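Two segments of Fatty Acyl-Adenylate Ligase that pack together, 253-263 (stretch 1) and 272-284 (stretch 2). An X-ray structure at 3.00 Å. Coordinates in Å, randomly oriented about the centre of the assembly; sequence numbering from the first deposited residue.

Stretch 1 (253-263) DFAMRPLQWLK
Stretch 2 (272-284) VSVAPPFGYELCQ

Stretch 1 enters as the last turn of a helix, residues 253-256. Arg257 leaves helical geometry at phi/psi -129/76. A type I beta turn follows from Arg257 to Gln260, closed by Gln260 N to Arg257 O at 2.9 Å, and residues 260-263 are helical. Stretch 2 begins as an extended strand from Val272, passes Pro276 at -73/162, and becomes a helix that runs on through Gln284. The backbones come nearest at Pro258 and Cys283, whose CA atoms lie 5.4 Å apart. Together the stretches bury 506 Å².

Trp261 is the main bump. Its CB points toward stretch 2, with chi1 t (170°) and chi2 33°. The indole enters a hollow between strand and helix. Its NE1 donates a hydrogen bond to Ser273 OG at 3.1 Å and 142°, so the polar edge is satisfied at the strand. Trp261 CH2 meets Ala275 CB at 3.6 Å. The edge of the Trp261 six-membered ring points toward the face of Tyr280 (chi1 m), with centroids 5.2 Å apart and planes at 67°; Trp261 CH2 lies over that face, 3.8 Å from Tyr280 CE1. Gly279 has no side chain here, and Trp261 CZ3 comes within 3.6 Å of Gly279 O. Phe254 CZ also reaches Gly279 O, at 3.7 Å.

Cys283 (chi1 m) is the second bump. Its SG lies 3.7 Å from Trp261 CE3, 4.0 Å from Pro258 CB, 4.2 Å from Leu262 CG and 4.4 Å from Phe254 CE1. These apolar surfaces make a pocket for the sulfur. Leu259 (chi1 and chi2 both m) adds CD2 at 3.4 Å from Cys283 O.

Leu282 is the third, with chi1 -130° and chi2 -144°, both between wells. Its CD1 packs tightly against Pro258 CG at 3.3 Å and also meets Phe254 CE2 at 3.9 Å. Phe254 has chi1 t (161°) and chi2 82°.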

# COMPACT_ATOMS: atom_id res chain seq x y z
N ASP A 253 -6.53 12.39 -9.40
CA ASP A 253 -6.46 12.64 -10.83
C ASP A 253 -6.36 11.36 -11.64
O ASP A 253 -6.96 11.23 -12.70
CB ASP A 253 -5.28 13.55 -11.17
CG ASP A 253 -5.50 14.98 -10.72
OD1 ASP A 253 -6.67 15.39 -10.57
OD2 ASP A 253 -4.49 15.68 -10.51
N PHE A 254 -5.57 10.41 -11.15
CA PHE A 254 -5.52 9.09 -11.77
C PHE A 254 -6.89 8.42 -11.69
O PHE A 254 -7.39 7.91 -12.69
CB PHE A 254 -4.46 8.21 -11.11
CG PHE A 254 -4.65 6.74 -11.36
CD1 PHE A 254 -4.22 6.16 -12.54
CD2 PHE A 254 -5.27 5.94 -10.41
CE1 PHE A 254 -4.40 4.81 -12.78
CE2 PHE A 254 -5.46 4.58 -10.64
CZ PHE A 254 -5.02 4.01 -11.83
N ALA A 255 -7.49 8.42 -10.50
CA ALA A 255 -8.79 7.78 -10.30
C ALA A 255 -9.80 8.21 -11.34
O ALA A 255 -10.64 7.42 -11.77
CB ALA A 255 -9.31 8.09 -8.91
N MSE A 256 -9.73 9.47 -11.74
CA MSE A 256 -10.69 10.05 -12.68
C MSE A 256 -10.27 9.82 -14.14
O MSE A 256 -11.12 9.54 -14.99
CB MSE A 256 -10.92 11.54 -12.36
CG MSE A 256 -12.19 11.84 -11.52
SE MSE A 256 -12.74 10.55 -10.07
CE MSE A 256 -12.03 11.46 -8.47
N ARG A 257 -8.98 9.91 -14.43
CA ARG A 257 -8.48 9.54 -15.75
C ARG A 257 -7.30 8.56 -15.68
O ARG A 257 -6.14 8.95 -15.88
CB ARG A 257 -8.09 10.78 -16.55
CG ARG A 257 -9.13 11.89 -16.58
CD ARG A 257 -8.61 13.06 -17.43
NE ARG A 257 -9.15 14.36 -17.03
CZ ARG A 257 -8.98 15.48 -17.74
NH1 ARG A 257 -8.28 15.45 -18.87
NH2 ARG A 257 -9.50 16.63 -17.30
N PRO A 258 -7.60 7.28 -15.40
CA PRO A 258 -6.58 6.24 -15.32
C PRO A 258 -5.50 6.39 -16.38
O PRO A 258 -4.33 6.45 -16.05
CB PRO A 258 -7.37 4.95 -15.56
CG PRO A 258 -8.71 5.25 -15.04
CD PRO A 258 -8.95 6.73 -15.21
N LEU A 259 -5.89 6.48 -17.64
CA LEU A 259 -4.92 6.45 -18.73
C LEU A 259 -3.86 7.55 -18.66
O LEU A 259 -2.82 7.48 -19.32
CB LEU A 259 -5.64 6.46 -20.07
CG LEU A 259 -6.05 5.08 -20.59
CD1 LEU A 259 -4.83 4.34 -21.14
CD2 LEU A 259 -6.78 4.24 -19.52
N GLN A 260 -4.12 8.57 -17.87
CA GLN A 260 -3.13 9.62 -17.73
C GLN A 260 -1.83 9.09 -17.10
O GLN A 260 -0.76 9.69 -17.24
CB GLN A 260 -3.71 10.81 -16.97
CG GLN A 260 -4.68 11.63 -17.83
CD GLN A 260 -4.02 12.16 -19.10
OE1 GLN A 260 -3.36 13.20 -19.09
NE2 GLN A 260 -4.20 11.44 -20.21
N TRP A 261 -1.93 7.94 -16.45
CA TRP A 261 -0.78 7.26 -15.86
C TRP A 261 0.11 6.71 -16.96
O TRP A 261 1.31 6.94 -16.97
CB TRP A 261 -1.27 6.13 -14.94
CG TRP A 261 -0.23 5.19 -14.45
CD1 TRP A 261 1.06 5.48 -14.16
CD2 TRP A 261 -0.40 3.80 -14.15
NE1 TRP A 261 1.71 4.36 -13.72
CE2 TRP A 261 0.84 3.31 -13.70
CE3 TRP A 261 -1.48 2.91 -14.23
CZ2 TRP A 261 1.03 1.98 -13.33
CZ3 TRP A 261 -1.28 1.59 -13.86
CH2 TRP A 261 -0.05 1.14 -13.41
N LEU A 262 -0.49 6.00 -17.90
CA LEU A 262 0.28 5.44 -19.00
C LEU A 262 0.77 6.57 -19.89
O LEU A 262 1.87 6.49 -20.45
CB LEU A 262 -0.56 4.45 -19.81
CG LEU A 262 -1.30 3.36 -19.03
CD1 LEU A 262 -1.89 2.34 -19.99
CD2 LEU A 262 -0.39 2.68 -18.04
N LYS A 263 -0.04 7.62 -20.01
CA LYS A 263 0.37 8.80 -20.75
C LYS A 263 1.71 9.29 -20.21
O LYS A 263 2.71 9.37 -20.93
CB LYS A 263 -0.67 9.90 -20.60
CG LYS A 263 -1.85 9.79 -21.53
CD LYS A 263 -1.49 10.21 -22.95
CE LYS A 263 -2.56 11.14 -23.53
NZ LYS A 263 -3.93 10.80 -23.05
N VAL A 272 10.06 2.80 -14.59
CA VAL A 272 9.64 1.99 -13.46
C VAL A 272 8.38 2.58 -12.86
O VAL A 272 8.25 3.79 -12.70
CB VAL A 272 10.75 1.91 -12.37
CG1 VAL A 272 10.20 1.39 -11.06
CG2 VAL A 272 11.87 1.02 -12.84
N SER A 273 7.42 1.72 -12.55
CA SER A 273 6.23 2.18 -11.87
C SER A 273 5.59 0.98 -11.22
O SER A 273 5.78 -0.14 -11.67
CB SER A 273 5.25 2.82 -12.84
OG SER A 273 4.09 3.22 -12.16
N VAL A 274 4.86 1.22 -10.14
CA VAL A 274 4.21 0.12 -9.45
C VAL A 274 2.85 0.60 -8.97
O VAL A 274 2.71 1.74 -8.54
CB VAL A 274 5.05 -0.38 -8.25
CG1 VAL A 274 4.38 -1.59 -7.59
CG2 VAL A 274 6.46 -0.74 -8.68
N ALA A 275 1.86 -0.28 -9.06
CA ALA A 275 0.50 0.03 -8.65
C ALA A 275 -0.13 -1.24 -8.08
O ALA A 275 0.40 -2.33 -8.27
CB ALA A 275 -0.29 0.51 -9.85
N PRO A 276 -1.26 -1.09 -7.38
CA PRO A 276 -2.06 -2.24 -6.94
C PRO A 276 -2.79 -2.89 -8.11
O PRO A 276 -2.96 -2.26 -9.15
CB PRO A 276 -3.09 -1.61 -6.00
CG PRO A 276 -2.69 -0.18 -5.84
CD PRO A 276 -1.90 0.18 -7.03
N PRO A 277 -3.25 -4.13 -7.94
CA PRO A 277 -3.99 -4.85 -8.97
C PRO A 277 -5.03 -3.98 -9.68
O PRO A 277 -5.10 -4.02 -10.91
CB PRO A 277 -4.69 -5.94 -8.18
CG PRO A 277 -3.77 -6.24 -7.11
CD PRO A 277 -3.12 -4.94 -6.72
N PHE A 278 -5.82 -3.23 -8.93
CA PHE A 278 -6.89 -2.43 -9.53
C PHE A 278 -6.38 -1.27 -10.38
O PHE A 278 -7.06 -0.84 -11.30
CB PHE A 278 -7.87 -1.91 -8.47
CG PHE A 278 -7.33 -0.77 -7.65
CD1 PHE A 278 -7.38 0.53 -8.13
CD2 PHE A 278 -6.78 -1.01 -6.39
CE1 PHE A 278 -6.88 1.59 -7.38
CE2 PHE A 278 -6.28 0.04 -5.63
CZ PHE A 278 -6.33 1.34 -6.12
N GLY A 279 -5.19 -0.76 -10.07
CA GLY A 279 -4.64 0.31 -10.89
C GLY A 279 -4.51 -0.13 -12.33
O GLY A 279 -4.71 0.64 -13.26
N TYR A 280 -4.16 -1.40 -12.51
CA TYR A 280 -3.98 -1.97 -13.84
C TYR A 280 -5.32 -2.26 -14.47
O TYR A 280 -5.54 -1.99 -15.65
CB TYR A 280 -3.13 -3.25 -13.77
CG TYR A 280 -1.64 -2.99 -13.58
CD1 TYR A 280 -0.82 -2.68 -14.65
CD2 TYR A 280 -1.06 -3.06 -12.31
CE1 TYR A 280 0.55 -2.44 -14.47
CE2 TYR A 280 0.31 -2.82 -12.12
CZ TYR A 280 1.10 -2.51 -13.20
OH TYR A 280 2.44 -2.28 -13.02
N GLU A 281 -6.23 -2.82 -13.68
CA GLU A 281 -7.54 -3.17 -14.18
C GLU A 281 -8.33 -1.93 -14.59
O GLU A 281 -8.92 -1.90 -15.67
CB GLU A 281 -8.30 -3.97 -13.12
CG GLU A 281 -9.57 -4.61 -13.63
CD GLU A 281 -10.76 -3.71 -13.43
OE1 GLU A 281 -10.62 -2.67 -12.74
OE2 GLU A 281 -11.85 -4.05 -13.96
N LEU A 282 -8.33 -0.91 -13.74
CA LEU A 282 -8.97 0.36 -14.04
C LEU A 282 -8.61 0.78 -15.46
O LEU A 282 -9.49 1.08 -16.26
CB LEU A 282 -8.51 1.43 -13.07
CG LEU A 282 -9.52 2.32 -12.32
CD1 LEU A 282 -8.95 3.71 -12.18
CD2 LEU A 282 -10.85 2.39 -13.02
N CYS A 283 -7.32 0.79 -15.77
CA CYS A 283 -6.84 1.20 -17.10
C CYS A 283 -7.46 0.46 -18.28
O CYS A 283 -8.06 1.07 -19.16
CB CYS A 283 -5.32 1.05 -17.18
SG CYS A 283 -4.43 2.42 -16.47
N GLN A 284 -7.28 -0.85 -18.30
CA GLN A 284 -7.77 -1.66 -19.41
C GLN A 284 -9.29 -1.61 -19.51
O GLN A 284 -9.87 -1.73 -20.58
CB GLN A 284 -7.22 -3.09 -19.29
CG GLN A 284 -7.98 -4.15 -20.07
CD GLN A 284 -9.03 -4.83 -19.22
OE1 GLN A 284 -8.89 -4.92 -18.00
NE2 GLN A 284 -10.08 -5.32 -19.87